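Local coordinates for Non-sulfated chondroitin lyase E66 (Autographa californica nucleopolyhedrovirus, PDB 3VSN), which degrades non-sulfated chondroitin as a lyase of the occlusion-derived virus envelope and is essential for oral infection of the insect host, at residues V327-V339 with K443-Q455. Numbering follows the deposited sequence.
Sequences VLTKLSKTYYGSV and KSCTLFYDHGMFQ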
ATOM      1  N   VAL A 327       7.769  -8.349  -2.288  1.00 11.56           N
ATOM      2  CA  VAL A 327       7.710  -7.143  -1.464  1.00 11.60           C
ATOM      3  C   VAL A 327       8.487  -7.403  -0.176  1.00 11.58           C
ATOM      4  O   VAL A 327       8.297  -8.434   0.471  1.00 11.79           O
ATOM      5  CB  VAL A 327       6.251  -6.716  -1.137  1.00 11.61           C
ATOM      6  CG1 VAL A 327       6.231  -5.463  -0.270  1.00 11.58           C
ATOM      7  CG2 VAL A 327       5.450  -6.472  -2.410  1.00 11.59           C
ATOM      8  N   LEU A 328       9.387  -6.482   0.161  1.00 11.51           N
ATOM      9  CA  LEU A 328      10.072  -6.484   1.448  1.00 11.51           C
ATOM     10  C   LEU A 328       9.725  -5.194   2.176  1.00 11.60           C
ATOM     11  O   LEU A 328       9.895  -4.106   1.627  1.00 11.62           O
ATOM     12  CB  LEU A 328      11.592  -6.591   1.260  1.00 11.53           C
ATOM     13  CG  LEU A 328      12.483  -6.383   2.495  1.00 11.58           C
ATOM     14  CD1 LEU A 328      12.308  -7.513   3.507  1.00 11.59           C
ATOM     15  CD2 LEU A 328      13.948  -6.259   2.094  1.00 11.38           C
ATOM     16  N   THR A 329       9.251  -5.319   3.411  1.00 11.79           N
ATOM     17  CA  THR A 329       8.772  -4.169   4.164  1.00 11.91           C
ATOM     18  C   THR A 329       9.258  -4.235   5.605  1.00 11.97           C
ATOM     19  O   THR A 329       9.204  -5.286   6.240  1.00 12.16           O
ATOM     20  CB  THR A 329       7.232  -4.098   4.113  1.00 12.12           C
ATOM     21  OG1 THR A 329       6.818  -3.890   2.755  1.00 12.31           O
ATOM     22  CG2 THR A 329       6.693  -2.955   4.977  1.00 12.30           C
ATOM     23  N   LYS A 330       9.742  -3.108   6.112  1.00 11.91           N
ATOM     24  CA  LYS A 330      10.181  -3.034   7.494  1.00 11.89           C
ATOM     25  C   LYS A 330       9.501  -1.876   8.194  1.00 11.91           C
ATOM     26  O   LYS A 330       9.479  -0.752   7.682  1.00 11.80           O
ATOM     27  CB  LYS A 330      11.705  -2.888   7.579  1.00 11.69           C
ATOM     28  CG  LYS A 330      12.237  -2.698   8.994  1.00 11.70           C
ATOM     29  CD  LYS A 330      13.756  -2.660   9.000  1.00 11.64           C
ATOM     30  CE  LYS A 330      14.304  -2.087  10.297  1.00 11.77           C
ATOM     31  NZ  LYS A 330      14.153  -2.997  11.470  1.00 11.79           N
ATOM     32  N   LEU A 331       8.936  -2.165   9.360  1.00 11.95           N
ATOM     33  CA  LEU A 331       8.430  -1.133  10.241  1.00 11.92           C
ATOM     34  C   LEU A 331       9.199  -1.221  11.550  1.00 11.91           C
ATOM     35  O   LEU A 331       9.134  -2.234  12.247  1.00 11.75           O
ATOM     36  CB  LEU A 331       6.922  -1.292  10.485  1.00 12.06           C
ATOM     37  CG  LEU A 331       6.289  -0.174  11.326  1.00 12.28           C
ATOM     38  CD1 LEU A 331       6.154   1.111  10.517  1.00 12.35           C
ATOM     39  CD2 LEU A 331       4.943  -0.606  11.891  1.00 12.42           C
ATOM     40  N   SER A 332       9.943  -0.165  11.862  1.00 11.80           N
ATOM     41  CA  SER A 332      10.676  -0.097  13.112  1.00 12.02           C
ATOM     42  C   SER A 332      10.098   1.013  13.986  1.00 12.20           C
ATOM     43  O   SER A 332       9.095   1.642  13.627  1.00 12.07           O
ATOM     44  CB  SER A 332      12.169   0.135  12.847  1.00 11.99           C
ATOM     45  OG  SER A 332      12.429   1.487  12.509  1.00 11.81           O
ATOM     46  N   LYS A 333      10.729   1.244  15.134  1.00 12.37           N
ATOM     47  CA  LYS A 333      10.344   2.347  16.012  1.00 12.77           C
ATOM     48  C   LYS A 333      10.591   3.710  15.351  1.00 12.56           C
ATOM     49  O   LYS A 333       9.959   4.698  15.716  1.00 12.68           O
ATOM     50  CB  LYS A 333      11.092   2.257  17.347  1.00 13.37           C
ATOM     51  CG  LYS A 333      10.713   1.042  18.189  1.00 13.97           C
ATOM     52  CD  LYS A 333      11.517   0.965  19.479  1.00 14.60           C
ATOM     53  CE  LYS A 333      11.214  -0.334  20.216  1.00 15.15           C
ATOM     54  NZ  LYS A 333      12.076  -0.519  21.416  1.00 15.78           N
ATOM     55  N   THR A 334      11.494   3.752  14.371  1.00 12.05           N
ATOM     56  CA  THR A 334      11.925   5.022  13.776  1.00 11.82           C
ATOM     57  C   THR A 334      11.546   5.231  12.310  1.00 11.66           C
ATOM     58  O   THR A 334      11.429   6.376  11.862  1.00 11.75           O
ATOM     59  CB  THR A 334      13.448   5.239  13.931  1.00 11.78           C
ATOM     60  OG1 THR A 334      14.158   4.149  13.328  1.00 11.73           O
ATOM     61  CG2 THR A 334      13.835   5.367  15.406  1.00 11.83           C
ATOM     62  N   TYR A 335      11.363   4.148  11.557  1.00 11.45           N
ATOM     63  CA  TYR A 335      11.048   4.293  10.131  1.00 11.37           C
ATOM     64  C   TYR A 335      10.146   3.224   9.523  1.00 11.32           C
ATOM     65  O   TYR A 335       9.950   2.148  10.089  1.00 11.34           O
ATOM     66  CB  TYR A 335      12.327   4.478   9.291  1.00 11.18           C
ATOM     67  CG  TYR A 335      13.143   3.231   8.974  1.00 11.02           C
ATOM     68  CD1 TYR A 335      14.249   2.878   9.752  1.00 10.96           C
ATOM     69  CD2 TYR A 335      12.838   2.434   7.867  1.00 10.91           C
ATOM     70  CE1 TYR A 335      15.016   1.759   9.447  1.00 10.98           C
ATOM     71  CE2 TYR A 335      13.594   1.310   7.560  1.00 11.06           C
ATOM     72  CZ  TYR A 335      14.683   0.978   8.348  1.00 10.92           C
ATOM     73  OH  TYR A 335      15.439  -0.131   8.032  1.00 10.97           O
ATOM     74  N   TYR A 336       9.577   3.570   8.372  1.00 11.41           N
ATOM     75  CA  TYR A 336       8.919   2.623   7.486  1.00 11.51           C
ATOM     76  C   TYR A 336       9.753   2.582   6.215  1.00 11.55           C
ATOM     77  O   TYR A 336      10.067   3.626   5.643  1.00 11.53           O
ATOM     78  CB  TYR A 336       7.484   3.077   7.170  1.00 11.69           C
ATOM     79  CG  TYR A 336       6.852   2.355   5.991  1.00 11.84           C
ATOM     80  CD1 TYR A 336       6.171   1.153   6.167  1.00 11.89           C
ATOM     81  CD2 TYR A 336       6.945   2.874   4.698  1.00 11.94           C
ATOM     82  CE1 TYR A 336       5.596   0.488   5.090  1.00 11.95           C
ATOM     83  CE2 TYR A 336       6.382   2.215   3.616  1.00 12.01           C
ATOM     84  CZ  TYR A 336       5.706   1.025   3.817  1.00 12.06           C
ATOM     85  OH  TYR A 336       5.146   0.368   2.741  1.00 12.14           O
ATOM     86  N   GLY A 337      10.132   1.384   5.787  1.00 11.63           N
ATOM     87  CA  GLY A 337      10.850   1.211   4.525  1.00 11.84           C
ATOM     88  C   GLY A 337      10.260   0.052   3.752  1.00 12.05           C
ATOM     89  O   GLY A 337       9.809  -0.923   4.350  1.00 12.08           O
ATOM     90  N   SER A 338      10.260   0.146   2.425  1.00 12.36           N
ATOM     91  CA  SER A 338       9.737  -0.943   1.598  1.00 12.52           C
ATOM     92  C   SER A 338      10.322  -0.936   0.195  1.00 12.60           C
ATOM     93  O   SER A 338      10.609   0.126  -0.360  1.00 12.87           O
ATOM     94  CB  SER A 338       8.207  -0.866   1.523  1.00 12.83           C
ATOM     95  OG  SER A 338       7.662  -2.021   0.904  1.00 13.23           O
ATOM     96  N   VAL A 339      10.509  -2.129  -0.367  1.00 12.28           N
ATOM     97  CA  VAL A 339      10.891  -2.274  -1.769  1.00 12.06           C
ATOM     98  C   VAL A 339       9.914  -3.218  -2.462  1.00 12.05           C
ATOM     99  O   VAL A 339       9.664  -4.330  -1.982  1.00 11.74           O
ATOM    100  CB  VAL A 339      12.329  -2.820  -1.953  1.00 11.88           C
ATOM    101  CG1 VAL A 339      12.638  -3.037  -3.432  1.00 11.72           C
ATOM    102  CG2 VAL A 339      13.358  -1.880  -1.342  1.00 11.88           C
ATOM    103  N   LYS A 443      20.983  -4.790 -11.649  1.00 11.78           N
ATOM    104  CA  LYS A 443      20.962  -5.631 -10.461  1.00 11.73           C
ATOM    105  C   LYS A 443      20.866  -4.680  -9.276  1.00 11.52           C
ATOM    106  O   LYS A 443      21.630  -3.720  -9.185  1.00 11.37           O
ATOM    107  CB  LYS A 443      22.225  -6.487 -10.377  1.00 11.94           C
ATOM    108  CG  LYS A 443      22.344  -7.562 -11.455  1.00 12.42           C
ATOM    109  CD  LYS A 443      21.881  -8.923 -10.954  1.00 12.72           C
ATOM    110  CE  LYS A 443      21.856  -9.975 -12.059  1.00 12.92           C
ATOM    111  NZ  LYS A 443      23.199 -10.366 -12.575  1.00 13.13           N
ATOM    112  N   SER A 444      19.908  -4.932  -8.387  1.00 11.33           N
ATOM    113  CA  SER A 444      19.636  -4.030  -7.273  1.00 11.27           C
ATOM    114  C   SER A 444      19.752  -4.780  -5.955  1.00 11.18           C
ATOM    115  O   SER A 444      19.120  -5.822  -5.776  1.00 10.98           O
ATOM    116  CB  SER A 444      18.238  -3.415  -7.415  1.00 11.28           C
ATOM    117  OG  SER A 444      17.886  -2.654  -6.270  1.00 11.43           O
ATOM    118  N   CYS A 445      20.565  -4.240  -5.047  1.00 11.07           N
ATOM    119  CA  CYS A 445      20.787  -4.825  -3.729  1.00 11.11           C
ATOM    120  C   CYS A 445      20.336  -3.825  -2.674  1.00 10.96           C
ATOM    121  O   CYS A 445      20.902  -2.738  -2.577  1.00 10.89           O
ATOM    122  CB  CYS A 445      22.276  -5.117  -3.520  1.00 11.25           C
ATOM    123  SG  CYS A 445      23.061  -6.166  -4.763  1.00 11.80           S
ATOM    124  N   THR A 446      19.327  -4.183  -1.887  1.00 10.89           N
ATOM    125  CA  THR A 446      18.868  -3.305  -0.807  1.00 10.83           C
ATOM    126  C   THR A 446      18.921  -4.038   0.526  1.00 10.90           C
ATOM    127  O   THR A 446      18.533  -5.197   0.606  1.00 10.90           O
ATOM    128  CB  THR A 446      17.429  -2.804  -1.045  1.00 10.90           C
ATOM    129  OG1 THR A 446      17.250  -2.473  -2.426  1.00 10.94           O
ATOM    130  CG2 THR A 446      17.127  -1.578  -0.185  1.00 11.04           C
ATOM    131  N   LEU A 447      19.408  -3.359   1.563  1.00 10.78           N
ATOM    132  CA  LEU A 447      19.377  -3.907   2.913  1.00 10.92           C
ATOM    133  C   LEU A 447      18.760  -2.906   3.887  1.00 11.06           C
ATOM    134  O   LEU A 447      19.244  -1.777   4.005  1.00 11.05           O
ATOM    135  CB  LEU A 447      20.790  -4.308   3.370  1.00 10.80           C
ATOM    136  CG  LEU A 447      20.948  -4.835   4.801  1.00 10.81           C
ATOM    137  CD1 LEU A 447      20.324  -6.217   4.958  1.00 10.68           C
ATOM    138  CD2 LEU A 447      22.418  -4.860   5.197  1.00 10.86           C
ATOM    139  N   PHE A 448      17.693  -3.325   4.568  1.00 11.24           N
ATOM    140  CA  PHE A 448      17.093  -2.539   5.652  1.00 11.43           C
ATOM    141  C   PHE A 448      17.600  -3.066   6.993  1.00 11.43           C
ATOM    142  O   PHE A 448      17.681  -4.282   7.197  1.00 11.32           O
ATOM    143  CB  PHE A 448      15.557  -2.624   5.638  1.00 11.80           C
ATOM    144  CG  PHE A 448      14.902  -1.985   4.439  1.00 12.25           C
ATOM    145  CD1 PHE A 448      14.899  -0.603   4.274  1.00 12.30           C
ATOM    146  CD2 PHE A 448      14.244  -2.768   3.495  1.00 12.62           C
ATOM    147  CE1 PHE A 448      14.283  -0.018   3.175  1.00 12.60           C
ATOM    148  CE2 PHE A 448      13.620  -2.189   2.393  1.00 12.82           C
ATOM    149  CZ  PHE A 448      13.645  -0.811   2.231  1.00 12.87           C
ATOM    150  N   TYR A 449      17.921  -2.153   7.907  1.00 11.35           N
ATOM    151  CA  TYR A 449      18.388  -2.501   9.253  1.00 11.58           C
ATOM    152  C   TYR A 449      18.047  -1.352  10.211  1.00 11.59           C
ATOM    153  O   TYR A 449      17.533  -0.322   9.779  1.00 11.53           O
ATOM    154  CB  TYR A 449      19.907  -2.752   9.231  1.00 11.76           C
ATOM    155  CG  TYR A 449      20.690  -1.552   8.746  1.00 11.88           C
ATOM    156  CD1 TYR A 449      20.929  -1.351   7.381  1.00 12.02           C
ATOM    157  CD2 TYR A 449      21.163  -0.596   9.645  1.00 12.00           C
ATOM    158  CE1 TYR A 449      21.625  -0.234   6.934  1.00 11.99           C
ATOM    159  CE2 TYR A 449      21.857   0.521   9.206  1.00 12.07           C
ATOM    160  CZ  TYR A 449      22.091   0.693   7.855  1.00 12.05           C
ATOM    161  OH  TYR A 449      22.791   1.799   7.427  1.00 12.54           O
ATOM    162  N   ASP A 450      18.318  -1.514  11.504  1.00 11.83           N
ATOM    163  CA  ASP A 450      18.157  -0.398  12.442  1.00 12.26           C
ATOM    164  C   ASP A 450      19.473   0.393  12.483  1.00 12.15           C
ATOM    165  O   ASP A 450      20.474  -0.161  12.919  1.00 12.19           O
ATOM    166  CB  ASP A 450      17.804  -0.915  13.847  1.00 12.55           C
ATOM    167  CG  ASP A 450      16.515  -1.735  13.879  1.00 12.97           C
ATOM    168  OD1 ASP A 450      15.559  -1.419  13.143  1.00 13.09           O
ATOM    169  OD2 ASP A 450      16.445  -2.692  14.672  1.00 13.52           O
ATOM    170  N   HIS A 451      19.517   1.659  12.040  1.00 12.07           N
ATOM    171  CA  HIS A 451      18.377   2.463  11.589  1.00 12.02           C
ATOM    172  C   HIS A 451      18.645   3.058  10.231  1.00 11.78           C
ATOM    173  O   HIS A 451      18.770   4.285  10.082  1.00 11.66           O
ATOM    174  CB  HIS A 451      18.124   3.598  12.574  1.00 12.58           C
ATOM    175  CG  HIS A 451      17.793   3.137  13.974  1.00 13.12           C
ATOM    176  ND1 HIS A 451      16.532   3.094  14.439  1.00 13.41           N
ATOM    177  CD2 HIS A 451      18.612   2.704  15.013  1.00 13.56           C
ATOM    178  CE1 HIS A 451      16.540   2.651  15.711  1.00 13.71           C
ATOM    179  NE2 HIS A 451      17.813   2.412  16.060  1.00 13.97           N
ATOM    180  N   GLY A 452      18.747   2.209   9.217  1.00 11.45           N
ATOM    181  CA  GLY A 452      19.074   2.700   7.889  1.00 11.24           C
ATOM    182  C   GLY A 452      18.835   1.720   6.765  1.00 10.97           C
ATOM    183  O   GLY A 452      18.226   0.671   6.954  1.00 10.69           O
ATOM    184  N   MET A 453      19.343   2.074   5.589  1.00 10.87           N
ATOM    185  CA  MET A 453      19.112   1.316   4.374  1.00 10.87           C
ATOM    186  C   MET A 453      20.321   1.467   3.466  1.00 10.76           C
ATOM    187  O   MET A 453      20.739   2.586   3.177  1.00 10.84           O
ATOM    188  CB  MET A 453      17.863   1.838   3.652  1.00 11.19           C
ATOM    189  CG  MET A 453      17.502   1.071   2.385  1.00 11.55           C
ATOM    190  SD  MET A 453      16.600   2.074   1.182  1.00 12.03           S
ATOM    191  CE  MET A 453      17.954   3.052   0.521  1.00 11.72           C
ATOM    192  N   PHE A 454      20.868   0.337   3.032  1.00 10.33           N
ATOM    193  CA  PHE A 454      21.953   0.285   2.059  1.00 10.27           C
ATOM    194  C   PHE A 454      21.354  -0.011   0.684  1.00 10.11           C
ATOM    195  O   PHE A 454      20.467  -0.854   0.564  1.00  9.95           O
ATOM    196  CB  PHE A 454      22.941  -0.814   2.475  1.00 10.38           C
ATOM    197  CG  PHE A 454      23.884  -1.255   1.389  1.00 10.57           C
ATOM    198  CD1 PHE A 454      23.564  -2.335   0.560  1.00 10.66           C
ATOM    199  CD2 PHE A 454      25.110  -0.625   1.221  1.00 10.59           C
ATOM    200  CE1 PHE A 454      24.443  -2.758  -0.425  1.00 10.73           C
ATOM    201  CE2 PHE A 454      25.993  -1.044   0.240  1.00 10.66           C
ATOM    202  CZ  PHE A 454      25.662  -2.109  -0.586  1.00 10.75           C
ATOM    203  N   GLN A 455      21.828   0.696  -0.341  1.00  9.93           N
ATOM    204  CA  GLN A 455      21.391   0.463  -1.717  1.00  9.98           C
ATOM    205  C   GLN A 455      22.585   0.421  -2.663  1.00 10.02           C
ATOM    206  O   GLN A 455      23.372   1.364  -2.720  1.00 10.02           O
ATOM    207  CB  GLN A 455      20.394   1.538  -2.180  1.00  9.90           C
ATOM    208  CG  GLN A 455      20.003   1.453  -3.662  1.00 10.05           C
ATOM    209  CD  GLN A 455      19.242   0.180  -4.017  1.00 10.16           C
ATOM    210  OE1 GLN A 455      18.468  -0.335  -3.214  1.00 10.18           O
ATOM    211  NE2 GLN A 455      19.459  -0.327  -5.231  1.00 10.18           N
TER
HETATM  212  O   HOH W   1      15.118   1.264  12.665  1.00 12.11           O
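Phe448 projects from strand 443-449 onto the hairpin 327-339, where its CZ comes to 3.5 Å from Ser338 N and the carbonyl O of Gly337 lies over one ring face. Leu328 CD2 meets the edge of the ring at Phe448 CD2, 3.8 Å away, while Val339 CG2 approaches CZ obliquely. Gly337 has no side chain, and the ring lies directly on its backbone, with Phe448 CE1 3.9 Å from Gly337 CA.

Toward the turns the contact becomes polar. With its CG set between the backbone N and the carbonyl carbon, Tyr335 reaches across the interface, and Tyr335 OH donates to Tyr449 O at 2.7 Å from 35° above the carbonyl plane. Gly452 N reaches the same oxygen from the opposite face, in one of the pair of Tyr449-Gly452 backbone bonds that close the 443-455 hairpin. Lys330 runs extended past Phe448 CB and bends only at its last torsion (chi4 72°), bringing NZ 2.7 Å from Asp450 OD1 in a salt bridge; NZ also donates to Thr424 O. At the outer end, in the tight turn where the peptide before His451 is cis, Thr334 OG1 and His451 ND1 share a 2.8 Å hydrogen bond, with OG1 at the edge and in the plane of the imidazole.

Ser332 organises the turn behind these groups: its OG accepts from the backbone N of both Thr334 and Tyr335, an ST turn combined with an ST motif, and hydrogen-bonds a water that donates to Asp450 OD1. Ile368 of strand 367-370 packs against Tyr335 and Phe448, and Ile428 touches Leu328 and Val339.

The two antiparallel sheets thus face each other in sandwich fashion, with strand axes 327-331 and 443-449 inclined by 23°. Apolar packing joins their middles; at the turns, the lysine and water both reach Asp450 OD1, which would probably favour its ionised form.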